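Local coordinates for protein actibind (Aspergillus niger, PDB 3D3Z) that cleaves single-stranded RNA as a secreted ribonuclease of the T2 family, probably with little base specificity and a preference for adenylic acid, at residues P40-G52 / E93-F107. Residues are numbered along the deposited sequence; the frame is centred on the assembly and turned at random. Where two conformers were deposited one is given.
Sequences PSDGPSDSWTIHG and EYWPDYEGADEDESF. Unlike the reference sequence in segment 40-52: D46 (reference Gly). With D3Z (1-(5-deoxy-beta-L-xylofuranosyl)pyrimidine-2,4(1H,3H)-dione), chain E; EDO (1,2-ethanediol), chain F.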
ATOM      1  N   PRO A  40      -9.301  17.091  -6.394  1.00 20.78           N
ATOM      2  CA  PRO A  40      -8.354  18.004  -5.755  1.00 20.62           C
ATOM      3  C   PRO A  40      -6.992  17.342  -5.531  1.00 20.31           C
ATOM      4  O   PRO A  40      -6.875  16.128  -5.336  1.00 20.29           O
ATOM      5  CB  PRO A  40      -9.034  18.321  -4.419  1.00 21.69           C
ATOM      6  CG  PRO A  40      -9.846  17.094  -4.129  1.00 22.56           C
ATOM      7  CD  PRO A  40     -10.266  16.532  -5.421  1.00 20.68           C
ATOM      8  N   SER A  41      -5.969  18.164  -5.563  1.00 20.01           N
ATOM      9  CA  SER A  41      -4.615  17.760  -5.240  1.00 19.46           C
ATOM     10  C   SER A  41      -4.323  17.637  -3.705  1.00 19.36           C
ATOM     11  O   SER A  41      -4.876  18.368  -2.875  1.00 18.86           O
ATOM     12  CB  SER A  41      -3.633  18.776  -5.808  1.00 19.56           C
ATOM     13  OG  SER A  41      -3.644  18.832  -7.212  1.00 21.04           O
ATOM     14  N   ASP A  42      -3.449  16.701  -3.361  1.00 19.22           N
ATOM     15  CA  ASP A  42      -2.963  16.505  -1.967  1.00 17.70           C
ATOM     16  C   ASP A  42      -1.489  16.050  -2.064  1.00 17.52           C
ATOM     17  O   ASP A  42      -0.994  15.734  -3.197  1.00 15.79           O
ATOM     18  CB  ASP A  42      -3.838  15.529  -1.195  1.00 17.88           C
ATOM     19  CG  ASP A  42      -3.859  14.147  -1.833  1.00 13.77           C
ATOM     20  OD1 ASP A  42      -2.828  13.715  -2.408  1.00 19.93           O
ATOM     21  OD2 ASP A  42      -4.927  13.511  -1.825  1.00 20.79           O
ATOM     22  N   GLY A  43      -0.790  16.084  -0.935  1.00 16.66           N
ATOM     23  CA  GLY A  43       0.573  15.589  -0.880  1.00 16.12           C
ATOM     24  C   GLY A  43       1.515  16.547  -1.549  1.00 16.91           C
ATOM     25  O   GLY A  43       1.122  17.668  -1.922  1.00 17.24           O
ATOM     26  N   PRO A  44       2.807  16.169  -1.588  1.00 17.12           N
ATOM     27  CA  PRO A  44       3.745  17.016  -2.308  1.00 18.36           C
ATOM     28  C   PRO A  44       3.411  17.008  -3.817  1.00 19.10           C
ATOM     29  O   PRO A  44       2.855  16.046  -4.341  1.00 18.66           O
ATOM     30  CB  PRO A  44       5.111  16.377  -2.040  1.00 18.40           C
ATOM     31  CG  PRO A  44       4.905  15.325  -0.976  1.00 17.84           C
ATOM     32  CD  PRO A  44       3.445  14.995  -0.964  1.00 17.70           C
ATOM     33  N   SER A  45       3.752  18.099  -4.480  0.70 19.89           N
ATOM     34  CA  SER A  45       3.532  18.239  -5.932  0.70 20.53           C
ATOM     35  C   SER A  45       4.307  17.149  -6.690  0.70 21.59           C
ATOM     36  O   SER A  45       3.931  16.785  -7.814  0.70 22.41           O
ATOM     37  CB  SER A  45       3.963  19.631  -6.398  0.70 20.70           C
ATOM     38  OG  SER A  45       5.371  19.748  -6.428  0.70 20.83           O
ATOM     39  N   ASP A  46       5.369  16.621  -6.066  1.00 21.18           N
ATOM     40  CA  ASP A  46       6.253  15.641  -6.698  1.00 21.02           C
ATOM     41  C   ASP A  46       6.324  14.298  -5.958  1.00 20.82           C
ATOM     42  O   ASP A  46       7.361  13.616  -5.936  1.00 20.88           O
ATOM     43  CB  ASP A  46       7.662  16.228  -6.844  1.00 22.06           C
ATOM     44  CG  ASP A  46       8.301  16.591  -5.531  1.00 24.85           C
ATOM     45  OD1 ASP A  46       7.635  16.661  -4.448  1.00 21.64           O
ATOM     46  OD2 ASP A  46       9.513  16.833  -5.585  1.00 31.01           O
ATOM     47  N   SER A  47       5.199  13.888  -5.390  1.00 20.11           N
ATOM     48  CA  SER A  47       5.104  12.571  -4.814  1.00 18.89           C
ATOM     49  C   SER A  47       3.701  12.062  -4.943  1.00 18.22           C
ATOM     50  O   SER A  47       2.744  12.794  -4.801  1.00 20.25           O
ATOM     51  CB  SER A  47       5.508  12.563  -3.316  1.00 17.97           C
ATOM     52  OG  SER A  47       5.430  11.238  -2.774  1.00 19.29           O
ATOM     53  N   TRP A  48       3.614  10.775  -5.166  1.00 17.78           N
ATOM     54  CA  TRP A  48       2.384  10.042  -5.002  1.00 18.22           C
ATOM     55  C   TRP A  48       2.162   9.917  -3.494  1.00 18.00           C
ATOM     56  O   TRP A  48       3.061  10.236  -2.688  1.00 16.99           O
ATOM     57  CB  TRP A  48       2.501   8.677  -5.663  1.00 19.26           C
ATOM     58  CG  TRP A  48       2.507   8.722  -7.195  1.00 19.52           C
ATOM     59  CD1 TRP A  48       3.383   9.384  -8.008  1.00 21.35           C
ATOM     60  CD2 TRP A  48       1.578   8.056  -8.056  1.00 20.17           C
ATOM     61  NE1 TRP A  48       3.031   9.183  -9.347  1.00 19.93           N
ATOM     62  CE2 TRP A  48       1.932   8.365  -9.398  1.00 21.68           C
ATOM     63  CE3 TRP A  48       0.463   7.256  -7.826  1.00 19.54           C
ATOM     64  CZ2 TRP A  48       1.201   7.898 -10.489  1.00 20.34           C
ATOM     65  CZ3 TRP A  48      -0.271   6.786  -8.927  1.00 21.26           C
ATOM     66  CH2 TRP A  48       0.102   7.106 -10.226  1.00 20.92           C
ATOM     67  N   THR A  49       0.960   9.470  -3.141  1.00 16.74           N
ATOM     68  CA  THR A  49       0.530   9.240  -1.751  1.00 16.81           C
ATOM     69  C   THR A  49       0.035   7.799  -1.551  1.00 15.29           C
ATOM     70  O   THR A  49      -0.190   7.051  -2.501  1.00 16.28           O
ATOM     71  CB  THR A  49      -0.556  10.220  -1.372  1.00 14.67           C
ATOM     72  OG1 THR A  49      -1.611  10.192  -2.328  1.00 15.35           O
ATOM     73  CG2 THR A  49       0.020  11.634  -1.335  1.00 15.27           C
ATOM     74  N   ILE A  50      -0.134   7.416  -0.284  1.00 14.90           N
ATOM     75  CA  ILE A  50      -0.560   6.107   0.131  1.00 13.30           C
ATOM     76  C   ILE A  50      -2.067   5.974   0.015  1.00 13.27           C
ATOM     77  O   ILE A  50      -2.834   6.847   0.405  1.00 14.88           O
ATOM     78  CB  ILE A  50      -0.187   5.764   1.657  1.00 10.09           C
ATOM     79  CG1 ILE A  50       1.351   5.855   1.880  1.00 13.34           C
ATOM     80  CG2 ILE A  50      -0.776   4.398   2.069  1.00 11.80           C
ATOM     81  CD1 ILE A  50       1.841   5.966   3.369  1.00 13.15           C
ATOM     82  N   HIS A  51      -2.476   4.861  -0.542  1.00 15.69           N
ATOM     83  CA  HIS A  51      -3.841   4.388  -0.454  1.00 15.86           C
ATOM     84  C   HIS A  51      -3.931   3.349   0.689  1.00 16.00           C
ATOM     85  O   HIS A  51      -4.728   3.478   1.588  1.00 14.83           O
ATOM     86  CB  HIS A  51      -4.285   3.801  -1.804  1.00 16.11           C
ATOM     87  CG  HIS A  51      -5.752   3.458  -1.890  1.00 15.85           C
ATOM     88  ND1 HIS A  51      -6.338   3.073  -3.081  1.00 17.05           N
ATOM     89  CD2 HIS A  51      -6.748   3.467  -0.967  1.00 18.79           C
ATOM     90  CE1 HIS A  51      -7.629   2.846  -2.877  1.00 15.97           C
ATOM     91  NE2 HIS A  51      -7.907   3.103  -1.607  1.00 18.87           N
ATOM     92  N   GLY A  52      -3.125   2.314   0.606  1.00 17.30           N
ATOM     93  CA  GLY A  52      -3.090   1.244   1.620  1.00 17.55           C
ATOM     94  C   GLY A  52      -2.129   0.092   1.400  1.00 17.55           C
ATOM     95  O   GLY A  52      -1.172   0.186   0.639  1.00 18.09           O
ATOM     96  N   GLU A  93       0.690  13.868   5.900  1.00 18.39           N
ATOM     97  CA  GLU A  93       1.362  14.355   4.704  1.00 17.96           C
ATOM     98  C   GLU A  93       1.241  13.396   3.489  1.00 17.85           C
ATOM     99  O   GLU A  93       0.861  13.823   2.398  1.00 16.50           O
ATOM    100  CB  GLU A  93       2.839  14.648   5.027  1.00 18.60           C
ATOM    101  CG  GLU A  93       3.668  15.004   3.818  1.00 18.28           C
ATOM    102  CD  GLU A  93       3.193  16.253   3.056  1.00 19.92           C
ATOM    103  OE1 GLU A  93       2.361  16.996   3.553  1.00 20.65           O
ATOM    104  OE2 GLU A  93       3.630  16.430   1.937  1.00 17.56           O
ATOM    105  N   TYR A  94       1.482  12.109   3.746  1.00 16.44           N
ATOM    106  CA  TYR A  94       1.661  11.098   2.713  1.00 17.07           C
ATOM    107  C   TYR A  94       0.545  10.064   2.630  1.00 16.85           C
ATOM    108  O   TYR A  94       0.511   9.344   1.669  1.00 16.97           O
ATOM    109  CB  TYR A  94       3.045  10.427   2.804  1.00 18.20           C
ATOM    110  CG  TYR A  94       4.240  11.308   2.465  1.00 19.45           C
ATOM    111  CD1 TYR A  94       4.626  11.523   1.155  1.00 21.15           C
ATOM    112  CD2 TYR A  94       5.042  11.845   3.466  1.00 16.50           C
ATOM    113  CE1 TYR A  94       5.729  12.313   0.863  1.00 20.15           C
ATOM    114  CE2 TYR A  94       6.112  12.663   3.174  1.00 16.28           C
ATOM    115  CZ  TYR A  94       6.458  12.882   1.872  1.00 17.99           C
ATOM    116  OH  TYR A  94       7.529  13.693   1.559  1.00 18.73           O
ATOM    117  N   TRP A  95      -0.376  10.055   3.594  1.00 15.55           N
ATOM    118  CA  TRP A  95      -1.564   9.215   3.551  1.00 16.32           C
ATOM    119  C   TRP A  95      -2.839  10.086   3.723  1.00 16.68           C
ATOM    120  O   TRP A  95      -3.817   9.723   4.399  1.00 17.39           O
ATOM    121  CB  TRP A  95      -1.448   8.154   4.609  1.00 14.71           C
ATOM    122  CG  TRP A  95      -2.290   6.973   4.398  1.00 13.68           C
ATOM    123  CD1 TRP A  95      -3.437   6.878   3.663  1.00 14.95           C
ATOM    124  CD2 TRP A  95      -2.074   5.678   4.970  1.00 15.20           C
ATOM    125  NE1 TRP A  95      -3.941   5.613   3.712  1.00 12.41           N
ATOM    126  CE2 TRP A  95      -3.138   4.854   4.524  1.00 12.00           C
ATOM    127  CE3 TRP A  95      -1.085   5.138   5.838  1.00 14.15           C
ATOM    128  CZ2 TRP A  95      -3.221   3.487   4.872  1.00 13.90           C
ATOM    129  CZ3 TRP A  95      -1.164   3.765   6.172  1.00 15.35           C
ATOM    130  CH2 TRP A  95      -2.257   2.993   5.739  1.00 15.95           C
ATOM    131  N   PRO A  96      -2.897  11.213   3.001  1.00 16.76           N
ATOM    132  CA  PRO A  96      -4.057  12.060   3.160  1.00 17.72           C
ATOM    133  C   PRO A  96      -5.349  11.513   2.494  1.00 16.87           C
ATOM    134  O   PRO A  96      -5.296  10.730   1.503  1.00 17.87           O
ATOM    135  CB  PRO A  96      -3.613  13.347   2.482  1.00 16.52           C
ATOM    136  CG  PRO A  96      -2.781  12.890   1.309  1.00 17.11           C
ATOM    137  CD  PRO A  96      -2.017  11.717   1.942  1.00 16.48           C
ATOM    138  N   ASP A  97      -6.487  11.871   3.086  1.00 17.81           N
ATOM    139  CA  ASP A  97      -7.735  11.866   2.393  1.00 18.79           C
ATOM    140  C   ASP A  97      -7.812  13.166   1.513  1.00 20.05           C
ATOM    141  O   ASP A  97      -7.632  14.307   1.996  1.00 19.73           O
ATOM    142  CB  ASP A  97      -8.896  11.674   3.378  1.00 19.01           C
ATOM    143  CG  ASP A  97     -10.199  11.465   2.703  1.00 19.57           C
ATOM    144  OD1 ASP A  97     -10.672  12.379   2.017  1.00 22.56           O
ATOM    145  OD2 ASP A  97     -10.762  10.375   2.850  1.00 22.28           O
ATOM    146  N   TYR A  98      -8.024  12.973   0.206  1.00 21.67           N
ATOM    147  CA  TYR A  98      -8.066  14.102  -0.762  1.00 22.17           C
ATOM    148  C   TYR A  98      -9.010  15.225  -0.332  1.00 22.90           C
ATOM    149  O   TYR A  98      -8.767  16.402  -0.620  1.00 23.36           O
ATOM    150  CB  TYR A  98      -8.428  13.613  -2.195  1.00 23.44           C
ATOM    151  CG  TYR A  98      -9.848  13.118  -2.301  1.00 24.06           C
ATOM    152  CD1 TYR A  98     -10.924  14.013  -2.386  1.00 25.05           C
ATOM    153  CD2 TYR A  98     -10.121  11.765  -2.295  1.00 24.11           C
ATOM    154  CE1 TYR A  98     -12.257  13.552  -2.454  1.00 24.70           C
ATOM    155  CE2 TYR A  98     -11.443  11.295  -2.353  1.00 26.13           C
ATOM    156  CZ  TYR A  98     -12.502  12.192  -2.439  1.00 25.53           C
ATOM    157  OH  TYR A  98     -13.801  11.691  -2.460  1.00 27.79           O
ATOM    158  N   GLU A  99     -10.097  14.858   0.333  1.00 23.45           N
ATOM    159  CA  GLU A  99     -11.110  15.820   0.723  1.00 24.45           C
ATOM    160  C   GLU A  99     -10.638  16.780   1.824  1.00 25.02           C
ATOM    161  O   GLU A  99     -11.105  17.931   1.928  1.00 25.19           O
ATOM    162  CB  GLU A  99     -12.367  15.101   1.116  1.00 24.80           C
ATOM    163  CG  GLU A  99     -13.505  16.013   1.153  1.00 27.71           C
ATOM    164  CD  GLU A  99     -14.801  15.341   1.523  1.00 26.61           C
ATOM    165  OE1 GLU A  99     -14.887  14.082   1.544  1.00 29.72           O
ATOM    166  OE2 GLU A  99     -15.731  16.123   1.809  1.00 34.63           O
ATOM    167  N   GLY A 100      -9.682  16.338   2.623  1.00 24.70           N
ATOM    168  CA  GLY A 100      -9.082  17.224   3.608  1.00 24.78           C
ATOM    169  C   GLY A 100      -8.660  16.446   4.831  1.00 25.27           C
ATOM    170  O   GLY A 100      -9.026  15.256   4.982  1.00 24.03           O
ATOM    171  N   ALA A 101      -7.875  17.126   5.665  1.00 24.78           N
ATOM    172  CA  ALA A 101      -7.274  16.545   6.875  1.00 25.28           C
ATOM    173  C   ALA A 101      -8.340  15.978   7.796  1.00 24.74           C
ATOM    174  O   ALA A 101      -8.116  14.983   8.441  1.00 24.08           O
ATOM    175  CB  ALA A 101      -6.427  17.565   7.629  1.00 24.79           C
ATOM    176  N   ASP A 102      -9.507  16.626   7.847  1.00 25.23           N
ATOM    177  CA  ASP A 102     -10.587  16.170   8.737  1.00 24.64           C
ATOM    178  C   ASP A 102     -11.223  14.833   8.361  1.00 23.37           C
ATOM    179  O   ASP A 102     -11.898  14.210   9.187  1.00 23.21           O
ATOM    180  CB  ASP A 102     -11.656  17.266   8.884  1.00 25.74           C
ATOM    181  CG  ASP A 102     -11.137  18.525   9.599  1.00 30.24           C
ATOM    182  OD1 ASP A 102      -9.988  18.551  10.130  1.00 33.14           O
ATOM    183  OD2 ASP A 102     -11.917  19.509   9.633  1.00 35.40           O
ATOM    184  N   GLU A 103     -10.998  14.380   7.115  1.00 21.48           N
ATOM    185  CA  GLU A 103     -11.460  13.078   6.658  1.00 20.83           C
ATOM    186  C   GLU A 103     -10.354  12.000   6.754  1.00 19.30           C
ATOM    187  O   GLU A 103     -10.635  10.838   6.533  1.00 17.36           O
ATOM    188  CB  GLU A 103     -11.976  13.207   5.207  1.00 21.77           C
ATOM    189  CG  GLU A 103     -13.284  13.975   5.027  1.00 25.16           C
ATOM    190  CD  GLU A 103     -13.159  15.479   5.300  1.00 32.20           C
ATOM    191  OE1 GLU A 103     -12.359  16.200   4.643  1.00 34.31           O
ATOM    192  OE2 GLU A 103     -13.855  15.957   6.220  1.00 37.91           O
ATOM    193  N   ASP A 104      -9.124  12.389   7.081  1.00 18.29           N
ATOM    194  CA  ASP A 104      -8.041  11.394   7.282  1.00 17.55           C
ATOM    195  C   ASP A 104      -8.479  10.229   8.193  1.00 17.22           C
ATOM    196  O   ASP A 104      -8.297   9.069   7.837  1.00 17.69           O
ATOM    197  CB  ASP A 104      -6.765  11.983   7.868  1.00 17.62           C
ATOM    198  CG  ASP A 104      -6.068  12.916   6.936  1.00 16.93           C
ATOM    199  OD1 ASP A 104      -6.489  12.985   5.736  1.00 13.93           O
ATOM    200  OD2 ASP A 104      -5.104  13.606   7.394  1.00 19.97           O
ATOM    201  N   GLU A 105      -9.077  10.543   9.345  1.00 16.72           N
ATOM    202  CA  GLU A 105      -9.452   9.564  10.343  1.00 16.56           C
ATOM    203  C   GLU A 105     -10.342   8.487   9.763  1.00 16.67           C
ATOM    204  O   GLU A 105     -10.054   7.275   9.924  1.00 16.35           O
ATOM    205  CB  GLU A 105     -10.153  10.252  11.519  1.00 15.71           C
ATOM    206  CG  GLU A 105     -10.736   9.313  12.591  1.00 17.92           C
ATOM    207  CD  GLU A 105      -9.750   8.286  13.188  1.00 17.03           C
ATOM    208  OE1 GLU A 105      -8.558   8.590  13.369  1.00 15.61           O
ATOM    209  OE2 GLU A 105     -10.176   7.134  13.487  1.00 20.46           O
ATOM    210  N   SER A 106     -11.385   8.915   9.029  0.70 16.06           N
ATOM    211  CA  SER A 106     -12.338   7.974   8.409  0.70 16.14           C
ATOM    212  C   SER A 106     -11.632   7.082   7.402  0.70 15.04           C
ATOM    213  O   SER A 106     -11.906   5.899   7.337  0.70 14.98           O
ATOM    214  CB  SER A 106     -13.568   8.652   7.741  0.70 16.86           C
ATOM    215  OG  SER A 106     -13.231   9.871   7.077  0.70 17.31           O
ATOM    216  N   PHE A 107     -10.705   7.653   6.649  1.00 15.64           N
ATOM    217  CA  PHE A 107      -9.955   6.925   5.605  1.00 16.13           C
ATOM    218  C   PHE A 107      -9.060   5.865   6.251  1.00 16.18           C
ATOM    219  O   PHE A 107      -9.010   4.698   5.800  1.00 13.50           O
ATOM    220  CB  PHE A 107      -9.102   7.936   4.800  1.00 15.03           C
ATOM    221  CG  PHE A 107      -8.341   7.357   3.617  1.00 15.05           C
ATOM    222  CD1 PHE A 107      -8.732   6.245   2.957  1.00 15.01           C
ATOM    223  CD2 PHE A 107      -7.226   8.002   3.160  1.00 13.93           C
ATOM    224  CE1 PHE A 107      -8.000   5.745   1.867  1.00 16.63           C
ATOM    225  CE2 PHE A 107      -6.496   7.540   2.062  1.00 16.19           C
ATOM    226  CZ  PHE A 107      -6.858   6.411   1.448  1.00 13.86           C
TER
HETATM  227  N1  D3Z E 252     -10.455   7.960  -1.077  0.50 41.40           N
HETATM  228  C2  D3Z E 252     -10.270   8.667   0.127  0.50 40.68           C
HETATM  229  N3  D3Z E 252      -9.184   9.418   0.285  0.50 40.48           N
HETATM  230  C4  D3Z E 252      -8.249   9.515  -0.661  0.50 40.63           C
HETATM  231  C5  D3Z E 252      -8.423   8.828  -1.834  0.50 41.14           C
HETATM  232  C6  D3Z E 252      -9.548   8.040  -2.038  0.50 41.09           C
HETATM  233  O2  D3Z E 252     -11.107   8.611   1.052  0.50 40.41           O
HETATM  234  O4  D3Z E 252      -7.229  10.222  -0.531  0.50 40.47           O
HETATM  235  C1' D3Z E 252     -11.615   7.128  -1.274  0.50 41.89           C
HETATM  236  C2' D3Z E 252     -12.077   6.736   0.115  0.50 44.08           C
HETATM  237  O2' D3Z E 252     -13.337   7.367   0.408  0.50 45.72           O
HETATM  238  C3' D3Z E 252     -12.095   5.218   0.134  0.50 43.14           C
HETATM  239  C4' D3Z E 252     -11.677   4.753  -1.250  0.50 44.13           C
HETATM  240  O3' D3Z E 252     -11.172   4.719   1.088  0.50 43.55           O
HETATM  241  O4' D3Z E 252     -11.255   5.925  -1.975  0.50 44.33           O
HETATM  242  C5' D3Z E 252     -10.575   3.708  -1.126  0.50 43.85           C
HETATM  243  C1  EDO F 253      -2.085  18.168   2.371  1.00 29.89           C
HETATM  244  O1  EDO F 253      -2.714  17.848   1.114  1.00 30.05           O
HETATM  245  C2  EDO F 253      -1.586  16.871   3.008  1.00 26.44           C
HETATM  246  O2  EDO F 253      -0.856  16.052   2.077  1.00 26.80           O
HETATM  247  O   HOH W   1      -6.708  17.939  -0.604  1.00 31.09           O
HETATM  248  O   HOH W   2      -3.399   9.437  -0.216  1.00 16.24           O
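I50 packs against W95 where strand 49-56 begins beside the C-terminal end of helix 85-94. CG1 of I50 lies beside the backbone N (chi1 -59°), which leaves CG2 anti to that N and over one face of the indole. CG2 is 3.5 Å from the centroid of the five-membered ring, a CH-pi contact. The I50 backbone N donates to Y94 O at 2.8 Å. W95 NE1 gives H51 O a weak, bent bond.

The Y94 ring reaches the loop 40-48. S47 OG meets it at the edge, in plane, while P44 CG comes within 3.6 Å of Y94 CE1. That serine hydroxyl donates to W48 O on a lone pair. With D42 CG set between the backbone N and the carbonyl carbon (chi1 61°), the carboxylate lies against P96 and Y98, with D42 OD2 3.4 Å from Y98 CA. The D42 and P96 side chains cross at about a right angle, with D42 CG 3.6 Å from P96 CG. A water joins T49 OG1, I50 O and P96 O.

Beside this seam the uracil base of the bound nucleoside analogue is held. F107 lays one face under base atom N3, and Y98 N donates to base O4 at 3.0 Å. D97 OD1 accepts from E99 N in an Asx turn. H51, a predicted active-site residue, meets F107 rim to rim, with centroids 6.0 Å apart.

On the sheet side, T49, H51 and G52 bond to strand 29-35, with a classic beta bulge where H51 and G52 face T33. I50 and W95 both rest on V143 of helix 134-147, and W95 O accepts from W108 NE1 in helix 104-116.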